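Local coordinates for Lmo2470 protein (PDB 5HL3) that interacts with the host protein afadin and facilitates basement membrane crossing by Listeria, as a calcium-binding internalin built on leucine-rich repeats, at residues D161-F166 with P186-I191; P170-L175 with P192-L197; Q272-G277 with V326-L331; Y336-S341 with W356-N361. One frame throughout, in Å; residues are numbered along the deposited sequence. Where two conformers were deposited one is given.

Contact 1: residues D161-F166 with P186-I191. With CA (calcium ion), chain F; CA (calcium ion), chain E.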
loop_
_atom_site.group_PDB
_atom_site.type_symbol
_atom_site.label_atom_id
_atom_site.label_comp_id
_atom_site.label_asym_id
_atom_site.label_seq_id
_atom_site.Cartn_x
_atom_site.Cartn_y
_atom_site.Cartn_z
ATOM N N ASP A 161 2.931 -11.497 9.044
ATOM C CA ASP A 161 3.944 -12.513 9.315
ATOM C C ASP A 161 4.995 -12.627 8.185
ATOM O O ASP A 161 6.009 -13.285 8.348
ATOM C CB ASP A 161 3.282 -13.887 9.541
ATOM C CG ASP A 161 2.500 -14.369 8.309
ATOM O OD1 ASP A 161 1.656 -13.617 7.837
ATOM O OD2 ASP A 161 2.725 -15.483 7.774
ATOM N N GLU A 162 4.735 -11.971 7.055
ATOM C CA GLU A 162 5.602 -12.035 5.867
ATOM C C GLU A 162 6.459 -10.792 5.690
ATOM O O GLU A 162 7.237 -10.710 4.732
ATOM C CB GLU A 162 4.705 -12.235 4.619
ATOM C CG GLU A 162 3.992 -13.589 4.598
ATOM C CD GLU A 162 2.868 -13.734 3.580
ATOM O OE1 GLU A 162 2.475 -12.721 2.958
ATOM O OE2 GLU A 162 2.361 -14.885 3.457
ATOM N N LEU A 163 6.358 -9.839 6.621
ATOM C CA LEU A 163 7.026 -8.529 6.525
ATOM C C LEU A 163 8.000 -8.316 7.684
ATOM O O LEU A 163 7.568 -8.090 8.834
ATOM C CB LEU A 163 5.966 -7.419 6.528
ATOM C CG LEU A 163 6.474 -5.975 6.560
ATOM C CD1 LEU A 163 7.314 -5.649 5.383
ATOM C CD2 LEU A 163 5.296 -5.041 6.670
ATOM N N PRO A 164 9.299 -8.415 7.428
ATOM C CA PRO A 164 10.258 -8.243 8.526
ATOM C C PRO A 164 10.522 -6.795 8.903
ATOM O O PRO A 164 10.189 -5.886 8.176
ATOM C CB PRO A 164 11.532 -8.884 7.985
ATOM C CG PRO A 164 11.430 -8.783 6.544
ATOM C CD PRO A 164 9.963 -8.729 6.164
ATOM N N ASN A 165 11.118 -6.599 10.075
ATOM C CA ASN A 165 11.543 -5.295 10.529
ATOM C C ASN A 165 12.951 -5.114 9.973
ATOM O O ASN A 165 13.957 -5.354 10.631
ATOM C CB ASN A 165 11.477 -5.257 12.062
ATOM C CG ASN A 165 11.516 -3.851 12.597
ATOM O OD1 ASN A 165 12.140 -2.977 12.030
ATOM N ND2 ASN A 165 10.825 -3.623 13.692
ATOM N N PHE A 166 12.994 -4.678 8.714
ATOM C CA PHE A 166 14.241 -4.724 7.900
ATOM C C PHE A 166 15.495 -4.228 8.596
ATOM O O PHE A 166 15.571 -3.073 8.986
ATOM C CB PHE A 166 14.080 -3.926 6.611
ATOM C CG PHE A 166 12.943 -4.371 5.742
ATOM C CD1 PHE A 166 13.045 -5.527 4.983
ATOM C CD2 PHE A 166 11.788 -3.605 5.642
ATOM C CE1 PHE A 166 12.007 -5.937 4.153
ATOM C CE2 PHE A 166 10.747 -4.020 4.796
ATOM C CZ PHE A 166 10.863 -5.182 4.060
ATOM N N PRO A 186 5.388 -3.204 11.393
ATOM C CA PRO A 186 6.476 -3.127 12.364
ATOM C C PRO A 186 6.793 -1.713 12.844
ATOM O O PRO A 186 6.613 -0.748 12.095
ATOM C CB PRO A 186 7.678 -3.659 11.563
ATOM C CG PRO A 186 7.066 -4.597 10.578
ATOM C CD PRO A 186 5.803 -3.916 10.171
ATOM N N ASP A 187 7.297 -1.614 14.078
ATOM C CA ASP A 187 7.848 -0.348 14.571
ATOM C C ASP A 187 9.277 -0.298 13.989
ATOM O O ASP A 187 10.266 -0.648 14.647
ATOM C CB ASP A 187 7.838 -0.329 16.096
ATOM C CG ASP A 187 8.115 1.045 16.665
ATOM O OD1 ASP A 187 8.419 1.953 15.875
ATOM O OD2 ASP A 187 8.015 1.186 17.901
ATOM N N PHE A 188 9.352 0.105 12.720
ATOM C CA PHE A 188 10.603 -0.061 11.956
ATOM C C PHE A 188 11.800 0.544 12.673
ATOM O O PHE A 188 11.813 1.705 12.995
ATOM C CB PHE A 188 10.466 0.554 10.573
ATOM C CG PHE A 188 9.576 -0.217 9.643
ATOM C CD1 PHE A 188 9.958 -1.440 9.136
ATOM C CD2 PHE A 188 8.356 0.301 9.246
ATOM C CE1 PHE A 188 9.129 -2.139 8.287
ATOM C CE2 PHE A 188 7.530 -0.393 8.373
ATOM C CZ PHE A 188 7.916 -1.619 7.900
ATOM N N GLN A 189 12.813 -0.276 12.920
ATOM C CA GLN A 189 13.983 0.134 13.680
ATOM C C GLN A 189 15.127 0.726 12.887
ATOM O O GLN A 189 15.860 1.559 13.412
ATOM C CB GLN A 189 14.572 -1.098 14.420
ATOM C CG GLN A 189 13.660 -1.753 15.446
ATOM C CD GLN A 189 14.358 -2.874 16.183
ATOM O OE1 GLN A 189 15.378 -3.390 15.723
ATOM N NE2 GLN A 189 13.852 -3.224 17.357
ATOM N N ASN A 190 15.294 0.311 11.630
ATOM C CA ASN A 190 16.548 0.581 10.918
ATOM C C ASN A 190 16.367 1.138 9.532
ATOM O O ASN A 190 17.252 0.968 8.680
ATOM C CB ASN A 190 17.388 -0.729 10.854
ATOM C CG ASN A 190 17.575 -1.381 12.225
ATOM O OD1 ASN A 190 17.125 -2.496 12.444
ATOM N ND2 ASN A 190 18.206 -0.678 13.135
ATOM N N ILE A 191 15.253 1.821 9.296
ATOM C CA ILE A 191 15.062 2.534 8.012
ATOM C C ILE A 191 14.775 4.021 8.271
ATOM O O ILE A 191 13.751 4.581 7.847
ATOM C CB ILE A 191 14.021 1.859 7.100
ATOM C CG1 ILE A 191 12.672 1.640 7.815
ATOM C CG2 ILE A 191 14.576 0.546 6.547
ATOM C CD1 ILE A 191 11.602 1.097 6.900
HETATM CA CA CA F . 17.017 -4.111 14.092
HETATM CA CA CA E . 0.980 -14.017 1.475
HETATM O O HOH W 1 13.620 -1.496 10.098
HETATM O O HOH W 2 14.804 -4.693 13.229
HETATM O O HOH W 3 17.416 -1.552 7.407
HETATM O O HOH W 4 -0.555 -14.222 3.294
HETATM O O HOH W 5 0.008 -16.005 0.846
HETATM O O HOH W 6 2.933 -15.212 0.676
HETATM O O HOH W 7 1.103 -13.519 -0.808
#
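P164 O sits at the edge of the F188 ring, near its plane, 3.9 Å from F188 CE1, while P186 CB lies over one face of that ring and I191 CD1 over the opposite, both toward the rim. The same P164 O lies over one face of F166, again toward the rim. F166 and F188 run side by side and point the same way, with F166 CD2 4.0 Å from F188 CE1. L163 adds its CD2 methyl, 3.7 Å from P186 CD.

N165 supplies the polar grip. With CG anti to the backbone N (chi1 -164°), its amide reaches the other backbone and uses both ends. OD1 takes the Q189 N-H on a lone pair in the carbonyl plane (2.9 Å, 163° at the hydrogen), while ND2 donates to D187 O at 3.2 Å, approaching from above that carbonyl's plane. Water 1 donates to N165 OD1 and joins it to F166 O and N190 N. Q189 OE1 and N190 OD1 (2.3 Å) bind one calcium ion together with N167; at the far end E162 chelates another through both carboxylate oxygens, with L157 O.

D187 repeats only the accepting half of this role, its OD1 taking the N-H of Q211. Segment 161-166 leaves a 3-10 turn at D161-E162 as loop between strands 150-152 and 174-176 of the parallel sheet; 186-191 is loop between 174-176 and 196-198.

Contact 2: residues P170-L175 with P192-L197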
loop_
_atom_site.group_PDB
_atom_site.type_symbol
_atom_site.label_atom_id
_atom_site.label_comp_id
_atom_site.label_asym_id
_atom_site.label_seq_id
_atom_site.Cartn_x
_atom_site.Cartn_y
_atom_site.Cartn_z
ATOM N N PRO A 170 19.570 0.373 5.054
ATOM C CA PRO A 170 19.515 1.673 5.714
ATOM C C PRO A 170 19.164 2.851 4.848
ATOM O O PRO A 170 18.770 3.898 5.383
ATOM C CB PRO A 170 20.937 1.858 6.224
ATOM C CG PRO A 170 21.794 1.026 5.330
ATOM C CD PRO A 170 20.941 -0.186 5.050
ATOM N N LEU A 171 19.264 2.697 3.531
ATOM C CA LEU A 171 18.972 3.803 2.629
ATOM C C LEU A 171 17.546 3.839 2.121
ATOM O O LEU A 171 17.198 4.731 1.350
ATOM C CB LEU A 171 19.945 3.783 1.446
ATOM C CG LEU A 171 21.418 3.848 1.817
ATOM C CD1 LEU A 171 22.275 3.959 0.580
ATOM C CD2 LEU A 171 21.690 5.000 2.732
ATOM N N LEU A 172 16.685 2.945 2.604
ATOM C CA LEU A 172 15.327 2.900 2.046
ATOM C C LEU A 172 14.576 4.229 2.212
ATOM O O LEU A 172 14.510 4.786 3.319
ATOM C CB LEU A 172 14.539 1.755 2.696
ATOM C CG LEU A 172 13.239 1.379 1.996
ATOM C CD1 LEU A 172 13.549 0.627 0.715
ATOM C CD2 LEU A 172 12.346 0.537 2.911
ATOM N N ILE A 173 13.998 4.718 1.117
ATOM C CA ILE A 173 13.259 5.996 1.099
ATOM C C ILE A 173 11.748 5.773 0.871
ATOM O O ILE A 173 10.937 6.534 1.418
ATOM C CB ILE A 173 13.824 6.919 -0.016
ATOM C CG1 ILE A 173 15.265 7.307 0.288
ATOM C CG2 ILE A 173 12.964 8.170 -0.203
ATOM C CD1 ILE A 173 15.952 7.903 -0.908
ATOM N N THR A 174 11.382 4.786 0.040
ATOM C CA THR A 174 9.996 4.552 -0.352
ATOM C C THR A 174 9.618 3.118 -0.127
ATOM O O THR A 174 10.316 2.217 -0.599
ATOM C CB THR A 174 9.741 4.921 -1.845
ATOM O OG1 THR A 174 9.971 6.326 -2.011
ATOM C CG2 THR A 174 8.313 4.582 -2.274
ATOM N N LEU A 175 8.505 2.895 0.561
ATOM C CA LEU A 175 7.980 1.552 0.793
ATOM C C LEU A 175 6.485 1.601 0.502
ATOM O O LEU A 175 5.718 2.263 1.228
ATOM C CB LEU A 175 8.245 1.121 2.238
ATOM C CG LEU A 175 7.776 -0.244 2.681
ATOM C CD1 LEU A 175 8.312 -1.334 1.765
ATOM C CD2 LEU A 175 8.186 -0.508 4.132
ATOM N N PRO A 192 15.715 4.706 8.938
ATOM C CA PRO A 192 15.456 6.108 9.334
ATOM C C PRO A 192 15.409 7.122 8.214
ATOM O O PRO A 192 15.039 8.275 8.472
ATOM C CB PRO A 192 16.589 6.406 10.303
ATOM C CG PRO A 192 17.687 5.584 9.802
ATOM C CD PRO A 192 17.059 4.283 9.369
ATOM N N ASN A 193 15.767 6.727 6.992
ATOM C CA ASN A 193 15.626 7.636 5.849
ATOM C C ASN A 193 14.278 7.500 5.164
ATOM O O ASN A 193 14.005 8.208 4.192
ATOM C CB ASN A 193 16.752 7.422 4.838
ATOM C CG ASN A 193 18.088 7.898 5.356
ATOM O OD1 ASN A 193 18.188 8.461 6.465
ATOM N ND2 ASN A 193 19.118 7.694 4.560
ATOM N N LEU A 194 13.410 6.627 5.664
ATOM C CA LEU A 194 12.124 6.410 5.014
ATOM C C LEU A 194 11.329 7.713 4.965
ATOM O O LEU A 194 11.125 8.350 5.996
ATOM C CB LEU A 194 11.333 5.325 5.760
ATOM C CG LEU A 194 10.089 4.862 4.999
ATOM C CD1 LEU A 194 10.459 4.004 3.812
ATOM C CD2 LEU A 194 9.148 4.117 5.938
ATOM N N THR A 195 10.898 8.116 3.761
ATOM C CA THR A 195 10.108 9.351 3.586
ATOM C C THR A 195 8.670 9.094 3.172
ATOM O O THR A 195 7.804 9.895 3.506
ATOM C CB THR A 195 10.747 10.347 2.585
ATOM O OG1 THR A 195 10.524 9.928 1.239
ATOM C CG2 THR A 195 12.205 10.492 2.868
ATOM N N PHE A 196 8.407 7.983 2.478
ATOM C CA PHE A 196 7.059 7.667 1.955
ATOM C C PHE A 196 6.680 6.253 2.356
ATOM O O PHE A 196 7.387 5.301 2.023
ATOM C CB PHE A 196 7.095 7.796 0.413
ATOM C CG PHE A 196 7.601 9.149 -0.070
ATOM C CD1 PHE A 196 6.792 10.286 -0.054
ATOM C CD2 PHE A 196 8.888 9.280 -0.541
ATOM C CE1 PHE A 196 7.278 11.492 -0.497
ATOM C CE2 PHE A 196 9.373 10.484 -1.002
ATOM C CZ PHE A 196 8.568 11.597 -0.960
ATOM N N LEU A 197 5.590 6.115 3.099
ATOM C CA LEU A 197 5.090 4.816 3.555
ATOM C C LEU A 197 3.618 4.719 3.171
ATOM O O LEU A 197 2.763 5.423 3.747
ATOM C CB LEU A 197 5.288 4.658 5.050
ATOM C CG LEU A 197 4.848 3.343 5.711
ATOM C CD1 LEU A 197 5.438 2.150 4.972
ATOM C CD2 LEU A 197 5.220 3.322 7.169
HETATM O O HOH W 8 18.618 7.179 1.525
#
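I173, L175 and N193 bury the most surface here, and I173 acts chiefly through its carbonyl. I173 O accepts two successive backbone N-H groups: T195 N at 2.8 Å, the donor tilted slightly from the carbonyl plane, and F196 N at 3.1 Å, nearly along the C=O axis. Beyond it the strands begin, where L175 N donates to F196 O (3.0 Å) and T174 and L175 pair in parallel with F196 and L197. I173 lies alongside T195, pointing the same way, and its CG2 also comes within 4.2 Å of F196 CD2.

L175 turns to the face opposite T174 and F196. Its CG lies anti to the backbone N (chi1 180°), as in L197, and the two run alongside, L175 CD2 3.9 Å from L197 CD1. L194 CD1 packs against L175 CB at 4.0 Å and also touches L172 CD2, so that L172, L175, L194 and L197 form one apolar cluster.

N193 lies beside L171, pointing the same way. In the conformer described, its ND2 reaches L171 O through water 8, a link left tentative by the second conformer.

Leucines stacked inward from neighbouring parallel strands, one turn of chain upon the next, are the signature of the leucine-rich repeat solenoid.

Contact 3: residues Q272-G277 with V326-L331; sequences QTINQG and VDTSAL
A type I beta turn, T328 to L331, meets the bend Q276-G277 that follows an edge strand of the C-terminal domain, classed with the E-set families. One direct hydrogen bond spans the gap, from Q276 NE2 to L331 O (2.9 Å, 167° at the hydrogen). The Q276 chain folds at chi2 (-72°), which turns CD back toward the turn; the acceptor lies in the amide plane of Q276, whereas NE2 stands above the plane of the L331 carbonyl. Water 9 braces the same place, accepting from G277 N at 2.8 Å and donating to T328 O and L331 O. G277 CA also makes a C-H...O contact with S329 O (3.3 Å), and its positive phi, 101°, suits glycine.

The start of the turn is held by the residue before it: D327 OD1 accepts S329 OG on its syn lone pair (2.6 Å) and S329 N on its anti side (3.0 Å), the latter an Asx turn. Deeper in, I274 CD1 packs 3.5 Å from T328 OG1, a hydroxyl hydrogen-bonded to D278 O.

Around this junction, strand 265-274 runs beside strand 350-360, where I360 touches both I274 and L331, while T328 packs on C280 of strand 280-283 and L313 of strand 310-318.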
loop_
_atom_site.group_PDB
_atom_site.type_symbol
_atom_site.label_atom_id
_atom_site.label_comp_id
_atom_site.label_asym_id
_atom_site.label_seq_id
_atom_site.Cartn_x
_atom_site.Cartn_y
_atom_site.Cartn_z
ATOM N N GLN A 272 -27.072 3.691 24.127
ATOM C CA GLN A 272 -27.724 4.481 25.163
ATOM C C GLN A 272 -29.109 3.952 25.480
ATOM O O GLN A 272 -29.777 3.386 24.631
ATOM C CB GLN A 272 -27.846 5.937 24.749
ATOM C CG GLN A 272 -26.527 6.648 24.615
ATOM C CD GLN A 272 -26.713 8.158 24.534
ATOM O OE1 GLN A 272 -27.499 8.738 25.296
ATOM N NE2 GLN A 272 -26.004 8.798 23.612
ATOM N N THR A 273 -29.514 4.155 26.730
ATOM C CA THR A 273 -30.863 3.864 27.211
ATOM C C THR A 273 -31.453 5.182 27.732
ATOM O O THR A 273 -30.832 5.841 28.576
ATOM C CB THR A 273 -30.849 2.787 28.308
ATOM O OG1 THR A 273 -30.288 1.587 27.757
ATOM C CG2 THR A 273 -32.259 2.522 28.830
ATOM N N ILE A 274 -32.605 5.587 27.200
ATOM C CA ILE A 274 -33.250 6.826 27.605
ATOM C C ILE A 274 -34.719 6.561 27.875
ATOM O O ILE A 274 -35.249 5.496 27.555
ATOM C CB ILE A 274 -33.105 7.932 26.515
ATOM C CG1 ILE A 274 -33.946 7.603 25.268
ATOM C CG2 ILE A 274 -31.648 8.140 26.156
ATOM C CD1 ILE A 274 -33.799 8.581 24.118
ATOM N N ASN A 275 -35.385 7.536 28.471
ATOM C CA ASN A 275 -36.813 7.414 28.736
ATOM C C ASN A 275 -37.591 8.090 27.642
ATOM O O ASN A 275 -37.121 9.045 27.036
ATOM C CB ASN A 275 -37.154 8.030 30.088
ATOM C CG ASN A 275 -36.512 7.279 31.234
ATOM O OD1 ASN A 275 -36.634 6.056 31.338
ATOM N ND2 ASN A 275 -35.792 8.002 32.084
ATOM N N GLN A 276 -38.775 7.566 27.381
ATOM C CA GLN A 276 -39.681 8.131 26.388
ATOM C C GLN A 276 -39.863 9.622 26.688
ATOM O O GLN A 276 -40.121 9.998 27.832
ATOM C CB GLN A 276 -41.035 7.392 26.448
ATOM C CG GLN A 276 -41.896 7.566 25.208
ATOM C CD GLN A 276 -42.504 8.949 25.068
ATOM O OE1 GLN A 276 -43.005 9.541 26.044
ATOM N NE2 GLN A 276 -42.510 9.461 23.839
ATOM N N GLY A 277 -39.699 10.462 25.663
ATOM C CA GLY A 277 -39.780 11.919 25.825
ATOM C C GLY A 277 -38.435 12.619 25.898
ATOM O O GLY A 277 -38.366 13.841 25.764
ATOM N N VAL A 326 -29.751 14.903 19.234
ATOM C CA VAL A 326 -30.772 14.474 18.290
ATOM C C VAL A 326 -32.092 14.429 19.031
ATOM O O VAL A 326 -32.191 13.876 20.126
ATOM C CB VAL A 326 -30.436 13.100 17.702
ATOM C CG1 VAL A 326 -31.486 12.674 16.678
ATOM C CG2 VAL A 326 -29.071 13.142 17.077
ATOM N N ASP A 327 -33.097 15.076 18.460
ATOM C CA ASP A 327 -34.393 15.152 19.115
ATOM C C ASP A 327 -35.209 13.882 18.889
ATOM O O ASP A 327 -35.991 13.787 17.941
ATOM C CB ASP A 327 -35.172 16.379 18.665
ATOM C CG ASP A 327 -36.462 16.553 19.424
ATOM O OD1 ASP A 327 -36.750 15.747 20.333
ATOM O OD2 ASP A 327 -37.200 17.515 19.133
ATOM N N THR A 328 -35.046 12.950 19.826
ATOM C CA THR A 328 -35.770 11.664 19.880
ATOM C C THR A 328 -37.006 11.728 20.787
ATOM O O THR A 328 -37.596 10.701 21.084
ATOM C CB THR A 328 -34.831 10.568 20.452
ATOM O OG1 THR A 328 -34.199 11.061 21.638
ATOM C CG2 THR A 328 -33.771 10.168 19.450
ATOM N N SER A 329 -37.414 12.926 21.199
ATOM C CA SER A 329 -38.457 13.073 22.213
ATOM C C SER A 329 -39.861 12.597 21.807
ATOM O O SER A 329 -40.673 12.278 22.684
ATOM C CB SER A 329 -38.504 14.517 22.705
ATOM O OG SER A 329 -38.986 15.393 21.705
ATOM N N ALA A 330 -40.143 12.528 20.507
ATOM C CA ALA A 330 -41.473 12.091 20.048
ATOM C C ALA A 330 -41.567 10.583 19.790
ATOM O O ALA A 330 -42.661 10.076 19.549
ATOM C CB ALA A 330 -41.895 12.865 18.800
ATOM N N LEU A 331 -40.443 9.870 19.867
ATOM C CA LEU A 331 -40.427 8.419 19.592
ATOM C C LEU A 331 -41.062 7.618 20.714
ATOM O O LEU A 331 -40.946 7.977 21.887
ATOM C CB LEU A 331 -38.996 7.924 19.379
ATOM C CG LEU A 331 -38.207 8.595 18.254
ATOM C CD1 LEU A 331 -36.810 8.024 18.121
ATOM C CD2 LEU A 331 -38.941 8.470 16.931
HETATM O O HOH W 9 -38.823 9.358 23.240
#

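Contact 4: residues Y336-S341 with W356-N361; sequences YKLDVS and WNVTIN. With CA (calcium ion), chain H.
L338 N donates to W356 O at 2.8 Å in a nearly straight bond (165° at the hydrogen), and W356 N returns one to L338 O at 3.0 Å. Y336 and V358 form the next hydrogen-bonded antiparallel pair, Y336 N reaching V358 O at 2.8 Å; K337 and N357 make the non-hydrogen-bonded pair between them.

On the face that carries L338 and W356, the indole is the centrepiece. Its CG stands between the backbone N and the carbonyl carbon (chi1 73°), and the ring lies across the neighbouring strand. L338 CB sits over the centre of the six-membered ring, a CH-pi contact only 8° off the normal, while V340 CG2 meets its edge in plane, 3.7 Å from W356 CH2. Further along, I360 crosses Y336 at about a right angle, with I360 CD1 3.6 Å from Y336 CE1; the Y336 hydroxyl is bonded to S332 O.

D339 points away from the partner segment. Its OD2 binds a calcium ion at 2.5 Å with S353, D355 and four waters, while S341 OG donates to D339 OD1 (2.8 Å) and helps to position the carboxylate.

The two strands form a hairpin, flanked by strand 301-306 beside 334-345 and by strand 265-274 beside 350-360.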
loop_
_atom_site.group_PDB
_atom_site.type_symbol
_atom_site.label_atom_id
_atom_site.label_comp_id
_atom_site.label_asym_id
_atom_site.label_seq_id
_atom_site.Cartn_x
_atom_site.Cartn_y
_atom_site.Cartn_z
ATOM N N TYR A 336 -33.981 1.422 18.701
ATOM C CA TYR A 336 -33.755 2.254 17.527
ATOM C C TYR A 336 -32.305 2.297 17.094
ATOM O O TYR A 336 -31.398 2.205 17.924
ATOM C CB TYR A 336 -34.200 3.688 17.834
ATOM C CG TYR A 336 -35.683 3.809 18.128
ATOM C CD1 TYR A 336 -36.189 3.601 19.405
ATOM C CD2 TYR A 336 -36.587 4.168 17.117
ATOM C CE1 TYR A 336 -37.542 3.711 19.669
ATOM C CE2 TYR A 336 -37.934 4.284 17.369
ATOM C CZ TYR A 336 -38.418 4.055 18.640
ATOM O OH TYR A 336 -39.774 4.168 18.862
ATOM N N LYS A 337 -32.099 2.432 15.783
ATOM C CA LYS A 337 -30.773 2.635 15.176
ATOM C C LYS A 337 -30.706 4.105 14.759
ATOM O O LYS A 337 -31.487 4.532 13.901
ATOM C CB LYS A 337 -30.600 1.769 13.954
ATOM C CG LYS A 337 -30.607 0.280 14.230
ATOM C CD LYS A 337 -30.086 -0.522 13.039
ATOM C CE LYS A 337 -31.027 -0.467 11.843
ATOM N NZ LYS A 337 -32.430 -0.829 12.121
ATOM N N LEU A 338 -29.820 4.861 15.393
ATOM C CA LEU A 338 -29.633 6.300 15.117
ATOM C C LEU A 338 -28.369 6.529 14.296
ATOM O O LEU A 338 -27.420 5.755 14.367
ATOM C CB LEU A 338 -29.550 7.120 16.414
ATOM C CG LEU A 338 -30.877 7.626 16.990
ATOM C CD1 LEU A 338 -31.873 6.513 17.244
ATOM C CD2 LEU A 338 -30.689 8.478 18.247
ATOM N N ASP A 339 -28.380 7.613 13.525
ATOM C CA ASP A 339 -27.243 8.033 12.689
ATOM C C ASP A 339 -27.122 9.531 12.733
ATOM O O ASP A 339 -28.135 10.226 12.626
ATOM C CB ASP A 339 -27.444 7.592 11.249
ATOM C CG ASP A 339 -26.497 8.271 10.283
ATOM O OD1 ASP A 339 -26.528 9.509 10.097
ATOM O OD2 ASP A 339 -25.776 7.559 9.631
ATOM N N VAL A 340 -25.906 10.030 12.964
ATOM C CA VAL A 340 -25.585 11.442 12.770
ATOM C C VAL A 340 -24.537 11.501 11.662
ATOM O O VAL A 340 -23.526 10.779 11.693
ATOM C CB VAL A 340 -25.062 12.113 14.051
ATOM C CG1 VAL A 340 -24.338 13.432 13.772
ATOM C CG2 VAL A 340 -26.211 12.410 14.974
ATOM N N SER A 341 -24.800 12.358 10.691
ATOM C CA SER A 341 -23.919 12.513 9.535
ATOM C C SER A 341 -23.562 13.977 9.332
ATOM O O SER A 341 -24.373 14.869 9.599
ATOM C CB SER A 341 -24.580 11.937 8.290
ATOM O OG SER A 341 -24.626 10.497 8.356
ATOM N N TRP A 356 -25.431 4.536 16.217
ATOM C CA TRP A 356 -25.499 3.941 17.565
ATOM C C TRP A 356 -26.896 3.445 17.809
ATOM O O TRP A 356 -27.838 3.843 17.135
ATOM C CB TRP A 356 -25.018 4.912 18.667
ATOM C CG TRP A 356 -25.947 6.055 19.010
ATOM C CD1 TRP A 356 -26.736 6.151 20.119
ATOM C CD2 TRP A 356 -26.135 7.290 18.286
ATOM N NE1 TRP A 356 -27.418 7.339 20.124
ATOM C CE2 TRP A 356 -27.066 8.050 19.007
ATOM C CE3 TRP A 356 -25.629 7.806 17.098
ATOM C CZ2 TRP A 356 -27.498 9.290 18.585
ATOM C CZ3 TRP A 356 -26.061 9.063 16.689
ATOM C CH2 TRP A 356 -27.004 9.772 17.424
ATOM N N ASN A 357 -27.007 2.566 18.785
ATOM C CA ASN A 357 -28.297 1.977 19.171
ATOM C C ASN A 357 -28.845 2.626 20.418
ATOM O O ASN A 357 -28.121 2.888 21.374
ATOM C CB ASN A 357 -28.150 0.463 19.403
ATOM C CG ASN A 357 -27.859 -0.305 18.136
ATOM O OD1 ASN A 357 -28.163 0.160 17.031
ATOM N ND2 ASN A 357 -27.235 -1.476 18.274
ATOM N N VAL A 358 -30.148 2.884 20.401
ATOM C CA VAL A 358 -30.833 3.514 21.518
ATOM C C VAL A 358 -32.017 2.646 21.941
ATOM O O VAL A 358 -32.811 2.206 21.094
ATOM C CB VAL A 358 -31.370 4.921 21.144
ATOM C CG1 VAL A 358 -32.106 5.582 22.296
ATOM C CG2 VAL A 358 -30.221 5.806 20.679
ATOM N N THR A 359 -32.104 2.393 23.252
ATOM C CA THR A 359 -33.249 1.747 23.861
ATOM C C THR A 359 -34.064 2.873 24.507
ATOM O O THR A 359 -33.561 3.622 25.343
ATOM C CB THR A 359 -32.832 0.714 24.938
ATOM O OG1 THR A 359 -31.962 -0.280 24.361
ATOM C CG2 THR A 359 -34.085 0.034 25.569
ATOM N N ILE A 360 -35.327 3.000 24.101
ATOM C CA ILE A 360 -36.253 3.957 24.716
ATOM C C ILE A 360 -37.243 3.191 25.588
ATOM O O ILE A 360 -37.970 2.330 25.108
ATOM C CB ILE A 360 -37.009 4.798 23.663
ATOM C CG1 ILE A 360 -35.987 5.473 22.745
ATOM C CG2 ILE A 360 -37.917 5.809 24.349
ATOM C CD1 ILE A 360 -36.538 6.499 21.777
ATOM N N ASN A 361 -37.244 3.500 26.874
ATOM C CA ASN A 361 -38.176 2.861 27.816
ATOM C C ASN A 361 -39.367 3.720 28.142
ATOM O O ASN A 361 -39.270 4.937 28.170
ATOM C CB ASN A 361 -37.434 2.502 29.093
ATOM C CG ASN A 361 -36.479 1.362 28.890
ATOM O OD1 ASN A 361 -36.818 0.369 28.238
ATOM N ND2 ASN A 361 -35.294 1.469 29.465
ATOM O OXT ASN A 361 -40.449 3.188 28.441
HETATM CA CA CA H . -24.449 5.499 9.059
HETATM O O HOH W 10 -22.016 5.043 9.271
HETATM O O HOH W 11 -24.608 5.787 6.779
HETATM O O HOH W 12 -26.710 4.634 8.839
HETATM O O HOH W 13 -24.243 3.178 8.448
#

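In the fold
Contacts 1 and 2 join the same two turns of the repeat solenoid, with centres 12 Å apart, and share one core: F188 CZ of contact 1 lies 3.9 Å from L175 CD2 of contact 2. Contacts 3 and 4 belong to the C-terminal domain, their centres 9 Å apart, and strand 265-274 joins them by pairing with 350-360; a probable hydrogen bond links I274 N to T359 O at 2.9 Å. The two pairs are remote from each other, the nearest atoms of contacts 2 and 4 being about 28 Å apart. Calcium is held at both places: two ions at contact 1 and one at contact 4, so metal sites punctuate repeats and C-terminal domain alike.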